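Local coordinates for ribosomal-protein-serine acetyltransferase, putative (Vibrio cholerae O1 biovar eltor, PDB 2FCK) that is of unproven function but probably transfers acetyl groups from acetyl-CoA, perhaps to the N-terminal residue of a protein, at residues 51-54 with 55-58; 62-66 with 67-71; 107-111 with 112-116; 123-126 with 127-131; 142-145 with 146-149. All coordinates share one frame; numbering follows the deposited sequence.

Contact 1 of 5, residues 51-54 with 55-58; sequences QQEA and EQFI
The opening turns of helix 51-66 in this GNAT-fold protein join Q51 to E55, and each of the next three residues to the one four places on, in regular alpha-helical rungs. E55 N donates to Q51 O at 2.8 Å with an N-H...O angle of 169°. Q56 N bonds to Q52 O, F57 N reaches E53 O at 3.0 Å, and I58 N meets A54 O at 2.9 Å. Above this backbone ladder the polar side chains meet only loosely. Q51 has CG anti to its amide nitrogen (chi1 166°), and its extended chain crosses that of E55 at a slant. Q51 NE2 stops 3.8 Å from E55 OE2, too far for a bond, with amide and carboxylate planes 33° apart. The aliphatic part of E55 is closer in, with its CG 3.4 Å from Q51 O. E53 and Q56 run side by side in the same direction, yet E53 OE1 is still 4.1 Å from Q56 NE2. The apolar side faces the protein: A54 packs on V29 of helix 25-33 and on F49, I58 touches I20, and the F57 ring stacks with W44. At the start of the helix, S50 OG is bonded to E53 N. I58 lies alongside the last rung, with CG1 3.3 Å and CD1 3.5 Å from A54 O.

Contact 2 of 5, residues 62-66 with 67-71; sequences RLNWV and KAEAY. With NO3 (nitrate ion), chain H.
One face of the W65 indole receives the Y71 ring edge-on, in a T-shaped (edge-to-face) pair at the Schellman motif that ends helix 51-66. Y71 CD1 sits 3.5 Å above the indole plane, offset toward its rim, and the two planes stand at 78°. In return, W65 CD2 lies at the edge of the Y71 ring, in its plane, as does a water that donates to W65 O and bonds to Y71 OH. The R62 guanidinium carries V66 CG1 over the centre of one face, while a nitrate, probably from the crystallisation liquor, lies at its edge: NE donates to nitrate O1 at 2.8 Å and NH2 to O3 at 2.9 Å. Two N-H groups of R62 thus hold two oxygens of the ion.

The helix ends at A68, whose positive phi (61°) lets two amides bond back into the last turn. E69 N donates to N64 O at 2.9 Å, and A68 N to W65 O at 2.8 Å. The chain then enters strand 71-77, which pairs with I89 through Y71, while W65 NE1 is held by T5 O. On the exposed flank, L63 CD1 rests 3.6 Å from K67 CD. A second water ties K67 NZ to E69 OE2, accepting from NZ at 2.6 Å and donating to the carboxylate oxygen.

Contact 3 of 5, residues 107-111 with 112-116; sequences DRYQR and QGYGK. With NO3 (nitrate ion), chain L; NO3 (nitrate ion), chain D.
Y109 and Y114 form the tight side of this turn, where Y114 CD1 packs 3.7 Å from Y109 CB and the two side chains cross at a slant. R108 CG lies over the centre of one face of the Y109 ring, 3.4 Å above its plane, and V84 of strand 83-93 touches both tyrosines. Y114 OH is held by E77 OE2. With G113 at positive phi (80°), the bonds from Y114 N to Y109 O at 3.2 Å and from G113 N to Q110 O at 2.9 Å complete a Schellman motif; G113 is also the N-cap of helix 114-129. Residues 110-115, Q-R-Q-G-Y-G, match the Q/R-x-x-G-x-G/A loop with which GNAT enzymes bind the pyrophosphate of acetyl-CoA. A nitrate occupies the loop, with K116 N as a donor, though the exact place of its O3 is uncertain; it may mark that phosphate site. G115 has no side chain to block its approach. The solvent side is looser. Q112 lies alongside Y109, its amide plane 39° from the ring, and NE2 makes only a weak, though nearly straight, bond to R108 O at 3.5 Å. A second nitrate, like the first probably from the crystallisation liquor, accepts from R108 N through O3 at 3.0 Å.

Contact 4 of 5, residues 123-126 with 127-131; sequences ILFC and FERLE
R129 climbs along F125 from its first carbon. CB lies 3.1 Å from F125 O; CG, placed opposite the amide nitrogen across the CA-CB bond (chi1 176°), comes to 3.7 Å from F125 CE1; CD makes the closest approach to the ring, 3.4 Å from CE1. NE is still 3.8 Å from that same carbon, and beyond it the guanidinium is turned 50° from the ring, so the alkyl part of the arginine does most of the touching. L130 lies over one face of the F125 ring: its CG forms a CH-pi contact 4.2 Å from the centroid, and CD1 reaches 3.5 Å from CE2. This is the C-terminal end of helix 114-129, the helix that follows the pyrophosphate loop of the GNAT fold, and it widens here into a pi-type turn. F125 O consequently accepts two amides, R129 N and L130 N, both at 3.0 Å. The inner side of the helix lies on the sheet, with C126 and L130 on I89 and with I123 and F127 on L135 and L179. There I123 and F127 lie side by side, pointing the same way, and I123 CG2 meets F127 CE2 at 3.7 Å.

Contact 5 of 5, residues 142-145 with 146-149; sequences ENVP and SQAL
N143 and S146 meet at the N-terminus of helix 144-152, where N143 occupies the N-cap position and its carbonyl oxygen gathers several donors. In the conformer of S146 given, one of two, OG lies between the backbone nitrogen and the carbonyl carbon (chi1 68°), which bends the hydroxyl back toward the start of the helix. It donates to N143 O at 2.7 Å, with the donor tilted 20° from the carbonyl plane. The same oxygen receives two weak backbone bonds, from S146 N at 3.3 Å and from Q147 N at 3.4 Å. Regular helical rungs follow: A148 N to V144 O at 2.9 Å and L149 N to P145 O at 3.0 Å. P145, in the first turn, has no N-H to be satisfied. The side chain of Q147 reaches back past the helix start on an extended chain, and its NE2 is claimed chiefly by D140 O, with a weaker bond to P141 O. S146 O accepts from Y103 OH, and E142 N is met by D140 OD1. Q147 also packs on C139, I175 and F177, which seats this GNAT helix on its sheet. In this conformer N143 O is thus gripped by the serine hydroxyl and two weak amide bonds, and it would lose the hydroxyl bond if S146 OG turned away.

Overall arrangement
Contacts 1 and 2 lie on the start and end of helix 51-66, their centres about 16 Å apart; contacts 3 and 4 likewise share helix 114-129, about 22 Å between centres. Contact 3 holds the probable acetyl-CoA pyrophosphate loop, and contact 5 is its nearest neighbour, with centres about 13 Å apart. These two touch: L149 CD1 packs 3.7 Å from K116 N, beside the nitrate-bearing loop. Contacts 2 and 4 approach to about 6 Å between nearest atoms, and Y71 and L130 both rest on I89 and F92 of strand 83-93. Contact 1 lies farthest from contact 4, about 30 Å between centres, across the middle of the chain.

Contact 1 of 5, residues 51-54 with 55-58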
# COMPACT_ATOMS: atom_id res chain seq x y z
N GLN A 51 29.37 -4.95 -11.37
CA GLN A 51 28.68 -4.50 -12.57
C GLN A 51 27.60 -5.49 -13.02
O GLN A 51 26.57 -5.08 -13.55
CB GLN A 51 29.66 -4.23 -13.71
CG GLN A 51 28.98 -4.09 -15.06
CD GLN A 51 29.85 -3.46 -16.11
OE1 GLN A 51 30.30 -2.32 -15.95
NE2 GLN A 51 30.08 -4.17 -17.20
N GLN A 52 27.82 -6.79 -12.79
CA GLN A 52 26.79 -7.79 -13.07
C GLN A 52 25.59 -7.66 -12.14
O GLN A 52 24.44 -7.87 -12.54
CB GLN A 52 27.36 -9.21 -13.05
CG GLN A 52 26.52 -10.18 -13.87
CD GLN A 52 27.07 -11.60 -13.87
OE1 GLN A 52 27.29 -12.20 -12.81
NE2 GLN A 52 27.28 -12.15 -15.07
N GLU A 53 25.86 -7.31 -10.88
CA GLU A 53 24.80 -6.94 -9.94
C GLU A 53 24.06 -5.67 -10.40
O GLU A 53 22.84 -5.60 -10.32
CB GLU A 53 25.34 -6.77 -8.53
CG GLU A 53 24.93 -7.90 -7.58
CD GLU A 53 23.41 -7.90 -7.30
OE1 GLU A 53 22.90 -8.91 -6.74
OE2 GLU A 53 22.72 -6.90 -7.64
N ALA A 54 24.81 -4.69 -10.90
CA ALA A 54 24.22 -3.47 -11.48
C ALA A 54 23.31 -3.83 -12.67
O ALA A 54 22.15 -3.41 -12.73
CB ALA A 54 25.33 -2.50 -11.90
N GLU A 55 23.84 -4.61 -13.60
CA GLU A 55 23.05 -5.10 -14.74
C GLU A 55 21.75 -5.77 -14.27
O GLU A 55 20.69 -5.46 -14.78
CB GLU A 55 23.86 -6.05 -15.62
CG GLU A 55 24.89 -5.37 -16.47
CD GLU A 55 25.81 -6.33 -17.18
OE1 GLU A 55 25.61 -7.57 -17.08
OE2 GLU A 55 26.74 -5.83 -17.86
N GLN A 56 21.84 -6.68 -13.29
CA GLN A 56 20.65 -7.40 -12.80
C GLN A 56 19.56 -6.46 -12.23
O GLN A 56 18.34 -6.62 -12.48
CB GLN A 56 21.10 -8.46 -11.78
CG GLN A 56 20.10 -8.75 -10.65
CD GLN A 56 20.29 -10.11 -9.99
OE1 GLN A 56 20.98 -11.00 -10.53
NE2 GLN A 56 19.66 -10.29 -8.83
N PHE A 57 20.02 -5.49 -11.46
CA PHE A 57 19.14 -4.47 -10.90
C PHE A 57 18.46 -3.63 -11.98
O PHE A 57 17.27 -3.36 -11.90
CB PHE A 57 19.90 -3.56 -9.96
CG PHE A 57 19.07 -2.42 -9.43
CD1 PHE A 57 18.10 -2.63 -8.44
CD2 PHE A 57 19.18 -1.16 -10.00
CE1 PHE A 57 17.30 -1.56 -7.99
CE2 PHE A 57 18.41 -0.12 -9.55
CZ PHE A 57 17.46 -0.31 -8.55
N ILE A 58 19.24 -3.20 -12.98
CA ILE A 58 18.69 -2.46 -14.10
C ILE A 58 17.59 -3.27 -14.84
O ILE A 58 16.49 -2.73 -15.08
CB ILE A 58 19.85 -2.03 -15.04
CG1 ILE A 58 20.70 -0.93 -14.34
CG2 ILE A 58 19.34 -1.58 -16.42
CD1 ILE A 58 22.05 -0.71 -15.03

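Contact 2 of 5, residues 62-66 with 67-71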
# COMPACT_ATOMS: atom_id res chain seq x y z
N ARG A 62 13.46 -2.32 -15.12
CA ARG A 62 12.78 -2.18 -16.39
C ARG A 62 11.51 -3.03 -16.44
O ARG A 62 10.46 -2.58 -16.93
CB ARG A 62 13.72 -2.53 -17.56
CG ARG A 62 12.98 -2.45 -18.88
CD ARG A 62 13.68 -3.17 -20.02
NE ARG A 62 12.79 -3.14 -21.21
CZ ARG A 62 11.90 -4.08 -21.53
NH1 ARG A 62 11.76 -5.23 -20.85
NH2 ARG A 62 11.15 -3.89 -22.60
N LEU A 63 11.62 -4.25 -15.92
CA LEU A 63 10.51 -5.20 -15.97
C LEU A 63 9.34 -4.52 -15.24
O LEU A 63 8.25 -4.42 -15.80
CB LEU A 63 10.93 -6.50 -15.30
CG LEU A 63 9.94 -7.68 -15.31
CD1 LEU A 63 9.29 -7.85 -16.69
CD2 LEU A 63 10.68 -8.94 -14.87
N ASN A 64 9.60 -3.98 -14.02
CA ASN A 64 8.54 -3.37 -13.23
C ASN A 64 7.89 -2.20 -13.97
O ASN A 64 6.65 -2.08 -14.00
CB ASN A 64 9.00 -2.95 -11.85
CG ASN A 64 9.66 -4.07 -11.08
OD1 ASN A 64 10.53 -3.82 -10.25
ND2 ASN A 64 9.27 -5.29 -11.35
N TRP A 65 8.71 -1.41 -14.64
CA TRP A 65 8.19 -0.25 -15.39
C TRP A 65 7.25 -0.72 -16.53
O TRP A 65 6.10 -0.26 -16.65
CB TRP A 65 9.37 0.53 -15.90
CG TRP A 65 9.14 1.77 -16.74
CD1 TRP A 65 8.50 1.86 -17.96
CD2 TRP A 65 9.71 3.06 -16.50
NE1 TRP A 65 8.59 3.15 -18.47
CE2 TRP A 65 9.33 3.90 -17.58
CE3 TRP A 65 10.48 3.62 -15.44
CZ2 TRP A 65 9.70 5.25 -17.64
CZ3 TRP A 65 10.85 4.95 -15.50
CH2 TRP A 65 10.46 5.75 -16.61
N VAL A 66 7.70 -1.66 -17.34
CA VAL A 66 6.90 -2.12 -18.50
C VAL A 66 5.62 -2.85 -18.00
O VAL A 66 4.57 -2.91 -18.70
CB VAL A 66 7.75 -3.03 -19.40
CG1 VAL A 66 8.93 -2.24 -20.02
CG2 VAL A 66 8.28 -4.21 -18.60
N LYS A 67 5.71 -3.43 -16.80
CA LYS A 67 4.54 -4.14 -16.21
C LYS A 67 3.64 -3.11 -15.48
O LYS A 67 2.58 -3.48 -14.94
CB LYS A 67 4.98 -5.21 -15.19
CG LYS A 67 5.41 -6.55 -15.77
CD LYS A 67 6.28 -7.29 -14.75
CE LYS A 67 5.55 -8.38 -14.01
NZ LYS A 67 6.45 -8.96 -12.94
N ALA A 68 4.08 -1.85 -15.43
CA ALA A 68 3.37 -0.76 -14.72
C ALA A 68 3.21 -0.96 -13.20
O ALA A 68 2.30 -0.38 -12.59
CB ALA A 68 2.02 -0.39 -15.39
N GLU A 69 4.11 -1.75 -12.61
CA GLU A 69 4.06 -2.04 -11.17
C GLU A 69 4.85 -1.04 -10.33
O GLU A 69 4.57 -0.85 -9.15
CB GLU A 69 4.56 -3.46 -10.89
CG GLU A 69 3.59 -4.53 -11.39
CD GLU A 69 4.01 -5.94 -11.00
OE1 GLU A 69 3.25 -6.88 -11.32
OE2 GLU A 69 5.09 -6.13 -10.38
N ALA A 70 5.88 -0.44 -10.94
CA ALA A 70 6.77 0.46 -10.22
C ALA A 70 7.52 1.24 -11.27
O ALA A 70 7.74 0.72 -12.37
CB ALA A 70 7.75 -0.35 -9.36
N TYR A 71 7.96 2.44 -10.94
CA TYR A 71 8.63 3.26 -11.89
C TYR A 71 9.88 3.72 -11.17
O TYR A 71 9.81 4.60 -10.31
CB TYR A 71 7.74 4.43 -12.34
CG TYR A 71 6.59 3.97 -13.20
CD1 TYR A 71 6.80 3.54 -14.52
CD2 TYR A 71 5.29 3.95 -12.70
CE1 TYR A 71 5.75 3.09 -15.32
CE2 TYR A 71 4.21 3.49 -13.50
CZ TYR A 71 4.47 3.09 -14.82
OH TYR A 71 3.45 2.64 -15.64
N NO3 H . 12.85 -0.65 -23.71
O1 NO3 H . 13.88 -1.14 -22.88
O2 NO3 H . 13.00 0.57 -24.41
O3 NO3 H . 11.67 -1.37 -23.85
O HOH W 1 7.52 -6.84 -11.90
O HOH W 2 4.53 1.47 -18.03

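Contact 3 of 5, residues 107-111 with 112-116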
# COMPACT_ATOMS: atom_id res chain seq x y z
N ASP A 107 25.40 12.09 -2.00
CA ASP A 107 25.80 13.09 -1.05
C ASP A 107 26.16 14.46 -1.74
O ASP A 107 25.61 15.52 -1.40
CB ASP A 107 26.96 12.46 -0.20
CG ASP A 107 26.76 10.88 0.07
OD1 ASP A 107 27.14 10.36 1.17
OD2 ASP A 107 26.23 10.12 -0.78
N ARG A 108 27.01 14.42 -2.77
CA ARG A 108 27.51 15.63 -3.44
C ARG A 108 26.42 16.38 -4.24
O ARG A 108 26.54 17.60 -4.47
CB ARG A 108 28.68 15.27 -4.33
CG ARG A 108 28.35 15.16 -5.81
CD ARG A 108 29.57 14.79 -6.64
NE ARG A 108 29.98 13.43 -6.36
CZ ARG A 108 31.15 13.09 -5.86
NH1 ARG A 108 31.39 11.79 -5.62
NH2 ARG A 108 32.07 14.02 -5.57
N TYR A 109 25.37 15.64 -4.61
CA TYR A 109 24.30 16.16 -5.48
C TYR A 109 23.12 16.75 -4.67
O TYR A 109 22.43 17.68 -5.12
CB TYR A 109 23.82 15.07 -6.45
CG TYR A 109 24.95 14.56 -7.32
CD1 TYR A 109 25.61 15.42 -8.19
CD2 TYR A 109 25.41 13.24 -7.22
CE1 TYR A 109 26.68 14.99 -8.97
CE2 TYR A 109 26.50 12.79 -8.02
CZ TYR A 109 27.13 13.68 -8.88
OH TYR A 109 28.19 13.27 -9.69
N GLN A 110 22.93 16.22 -3.48
CA GLN A 110 22.02 16.83 -2.50
C GLN A 110 22.44 18.29 -2.20
O GLN A 110 21.62 19.21 -2.16
CB GLN A 110 22.04 16.02 -1.21
CG GLN A 110 21.39 14.65 -1.39
CD GLN A 110 21.09 13.97 -0.06
OE1 GLN A 110 20.94 14.63 0.97
NE2 GLN A 110 21.01 12.64 -0.08
N ARG A 111 23.73 18.48 -2.02
CA ARG A 111 24.26 19.83 -1.83
C ARG A 111 23.82 20.82 -2.95
O ARG A 111 23.67 22.01 -2.70
CB ARG A 111 25.80 19.71 -1.71
CG ARG A 111 26.62 20.98 -1.70
CD ARG A 111 28.11 20.65 -1.41
NE ARG A 111 28.21 19.45 -0.56
CZ ARG A 111 28.92 18.36 -0.84
NH1 ARG A 111 29.65 18.29 -1.96
NH2 ARG A 111 28.91 17.33 0.01
N GLN A 112 23.64 20.33 -4.17
CA GLN A 112 23.20 21.18 -5.29
C GLN A 112 21.66 21.31 -5.47
O GLN A 112 21.19 21.97 -6.41
CB GLN A 112 23.82 20.67 -6.60
CG GLN A 112 25.35 20.74 -6.62
CD GLN A 112 25.92 20.11 -7.85
OE1 GLN A 112 25.80 20.65 -8.96
NE2 GLN A 112 26.57 18.95 -7.68
N GLY A 113 20.90 20.68 -4.57
CA GLY A 113 19.45 20.74 -4.63
C GLY A 113 18.87 19.77 -5.66
O GLY A 113 17.69 19.86 -5.97
N TYR A 114 19.68 18.83 -6.17
CA TYR A 114 19.18 17.81 -7.12
C TYR A 114 18.14 16.89 -6.49
O TYR A 114 17.20 16.45 -7.17
CB TYR A 114 20.30 16.94 -7.69
CG TYR A 114 21.21 17.66 -8.70
CD1 TYR A 114 22.33 17.02 -9.22
CD2 TYR A 114 20.92 18.95 -9.14
CE1 TYR A 114 23.15 17.63 -10.16
CE2 TYR A 114 21.74 19.58 -10.09
CZ TYR A 114 22.85 18.92 -10.58
OH TYR A 114 23.66 19.54 -11.51
N GLY A 115 18.32 16.57 -5.21
CA GLY A 115 17.34 15.68 -4.56
C GLY A 115 15.96 16.31 -4.49
O GLY A 115 14.93 15.67 -4.80
N LYS A 116 15.93 17.59 -4.14
CA LYS A 116 14.66 18.31 -4.05
C LYS A 116 14.06 18.48 -5.47
O LYS A 116 12.85 18.27 -5.67
CB LYS A 116 14.85 19.69 -3.39
CG LYS A 116 13.52 20.39 -3.15
CD LYS A 116 13.74 21.72 -2.47
CE LYS A 116 12.45 22.48 -2.31
NZ LYS A 116 12.82 23.81 -1.71
N NO3 L . 28.12 11.43 -3.61
O1 NO3 L . 28.52 12.11 -2.45
O2 NO3 L . 28.49 10.11 -3.81
O3 NO3 L . 27.34 12.08 -4.56
N NO3 D . 18.40 18.18 -1.85
O1 NO3 D . 18.96 16.95 -1.59
O2 NO3 D . 17.86 19.00 -0.90
O3 NO3 D . 18.32 18.62 -3.13

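Contact 4 of 5, residues 123-126 with 127-131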
# COMPACT_ATOMS: atom_id res chain seq x y z
N ILE A 123 6.80 13.90 -7.35
CA ILE A 123 5.60 14.20 -6.58
C ILE A 123 4.55 14.94 -7.45
O ILE A 123 3.35 14.62 -7.46
CB ILE A 123 6.01 15.07 -5.37
CG1 ILE A 123 6.79 14.19 -4.33
CG2 ILE A 123 4.75 15.74 -4.69
CD1 ILE A 123 7.52 15.11 -3.29
N LEU A 124 5.00 15.93 -8.19
CA LEU A 124 4.09 16.65 -9.09
C LEU A 124 3.50 15.75 -10.16
O LEU A 124 2.32 15.86 -10.47
CB LEU A 124 4.79 17.86 -9.73
CG LEU A 124 5.14 18.94 -8.71
CD1 LEU A 124 5.99 20.05 -9.41
CD2 LEU A 124 3.89 19.49 -7.97
N PHE A 125 4.31 14.86 -10.70
CA PHE A 125 3.80 13.87 -11.67
C PHE A 125 2.69 13.04 -11.04
O PHE A 125 1.61 12.85 -11.63
CB PHE A 125 4.97 13.02 -12.16
CG PHE A 125 4.55 11.79 -12.91
CD1 PHE A 125 4.08 11.88 -14.21
CD2 PHE A 125 4.67 10.56 -12.30
CE1 PHE A 125 3.71 10.72 -14.92
CE2 PHE A 125 4.28 9.40 -12.97
CZ PHE A 125 3.80 9.49 -14.27
N CYS A 126 2.93 12.57 -9.80
CA CYS A 126 1.91 11.76 -9.10
C CYS A 126 0.60 12.52 -8.86
O CYS A 126 -0.48 11.96 -9.06
CB CYS A 126 2.46 11.26 -7.79
SG CYS A 126 3.71 9.99 -7.95
N PHE A 127 0.71 13.80 -8.46
CA PHE A 127 -0.51 14.58 -8.07
C PHE A 127 -1.22 15.17 -9.32
O PHE A 127 -2.45 15.10 -9.44
CB PHE A 127 -0.17 15.72 -7.08
CG PHE A 127 0.16 15.26 -5.68
CD1 PHE A 127 -0.39 14.09 -5.13
CD2 PHE A 127 0.93 16.08 -4.85
CE1 PHE A 127 -0.11 13.74 -3.83
CE2 PHE A 127 1.20 15.72 -3.54
CZ PHE A 127 0.67 14.55 -3.03
N GLU A 128 -0.44 15.77 -10.21
CA GLU A 128 -0.99 16.44 -11.39
C GLU A 128 -1.44 15.45 -12.44
O GLU A 128 -2.57 15.53 -12.92
CB GLU A 128 0.02 17.42 -12.00
CG GLU A 128 0.45 18.49 -11.03
CD GLU A 128 -0.70 19.36 -10.56
OE1 GLU A 128 -1.59 19.69 -11.38
OE2 GLU A 128 -0.71 19.70 -9.36
N ARG A 129 -0.55 14.54 -12.82
CA ARG A 129 -0.76 13.65 -13.94
C ARG A 129 -1.52 12.40 -13.51
O ARG A 129 -2.54 12.03 -14.14
CB ARG A 129 0.57 13.26 -14.54
CG ARG A 129 0.48 12.26 -15.66
CD ARG A 129 1.46 12.52 -16.81
NE ARG A 129 1.38 11.43 -17.79
CZ ARG A 129 2.00 11.42 -18.96
NH1 ARG A 129 2.76 12.46 -19.33
NH2 ARG A 129 1.87 10.38 -19.77
N LEU A 130 -1.05 11.74 -12.45
CA LEU A 130 -1.70 10.46 -12.01
C LEU A 130 -2.93 10.71 -11.14
O LEU A 130 -3.71 9.77 -10.89
CB LEU A 130 -0.71 9.49 -11.31
CG LEU A 130 0.54 9.08 -12.13
CD1 LEU A 130 1.47 8.08 -11.40
CD2 LEU A 130 0.18 8.58 -13.53
N GLU A 131 -3.09 11.95 -10.67
CA GLU A 131 -4.23 12.38 -9.84
C GLU A 131 -4.37 11.60 -8.51
O GLU A 131 -5.48 11.40 -8.01
CB GLU A 131 -5.55 12.34 -10.63
CG GLU A 131 -5.63 13.40 -11.76
CD GLU A 131 -6.89 13.23 -12.63
OE1 GLU A 131 -7.98 12.99 -12.06
OE2 GLU A 131 -6.79 13.32 -13.86

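Contact 5 of 5, residues 142-145 with 146-149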
# COMPACT_ATOMS: atom_id res chain seq x y z
N GLU A 142 17.55 5.56 10.80
CA GLU A 142 18.97 5.91 10.97
C GLU A 142 19.53 6.71 9.82
O GLU A 142 20.70 7.09 9.85
CB GLU A 142 19.81 4.66 11.12
CG GLU A 142 19.45 3.81 12.28
CD GLU A 142 20.68 3.13 12.78
OE1 GLU A 142 21.32 3.70 13.70
OE2 GLU A 142 21.06 2.07 12.21
N ASN A 143 18.72 6.94 8.80
CA ASN A 143 19.13 7.69 7.62
C ASN A 143 18.56 9.11 7.69
O ASN A 143 17.54 9.45 7.09
CB ASN A 143 18.67 6.94 6.33
CG ASN A 143 19.25 7.54 5.02
OD1 ASN A 143 19.18 6.90 3.94
ND2 ASN A 143 19.76 8.74 5.08
N VAL A 144 19.23 9.95 8.44
CA VAL A 144 18.73 11.31 8.65
C VAL A 144 18.67 12.17 7.37
O VAL A 144 17.70 12.88 7.15
CB VAL A 144 19.49 12.00 9.81
CG1 VAL A 144 18.96 13.45 10.04
CG2 VAL A 144 19.36 11.14 11.08
N PRO A 145 19.71 12.13 6.51
CA PRO A 145 19.63 12.91 5.26
C PRO A 145 18.37 12.57 4.43
O PRO A 145 17.77 13.47 3.84
CB PRO A 145 20.93 12.56 4.53
CG PRO A 145 21.91 12.23 5.69
CD PRO A 145 21.01 11.45 6.64
N SER A 146 17.91 11.32 4.45
CA SER A 146 16.73 10.93 3.64
C SER A 146 15.46 11.54 4.25
O SER A 146 14.51 11.94 3.57
CB SER A 146 16.59 9.38 3.54
OG SER A 146 16.24 8.79 4.79
N GLN A 147 15.46 11.60 5.58
CA GLN A 147 14.35 12.25 6.27
C GLN A 147 14.33 13.75 5.97
O GLN A 147 13.26 14.31 5.68
CB GLN A 147 14.49 12.02 7.79
CG GLN A 147 14.49 10.55 8.16
CD GLN A 147 15.04 10.28 9.56
OE1 GLN A 147 14.88 11.11 10.49
NE2 GLN A 147 15.73 9.15 9.73
N ALA A 148 15.51 14.37 6.05
CA ALA A 148 15.67 15.83 5.85
C ALA A 148 15.16 16.17 4.42
O ALA A 148 14.50 17.18 4.23
CB ALA A 148 17.15 16.26 6.05
N LEU A 149 15.45 15.30 3.44
CA LEU A 149 15.02 15.53 2.05
C LEU A 149 13.48 15.44 1.96
O LEU A 149 12.83 16.31 1.37
CB LEU A 149 15.69 14.53 1.10
CG LEU A 149 15.27 14.69 -0.38
CD1 LEU A 149 15.42 16.14 -0.80
CD2 LEU A 149 16.09 13.73 -1.26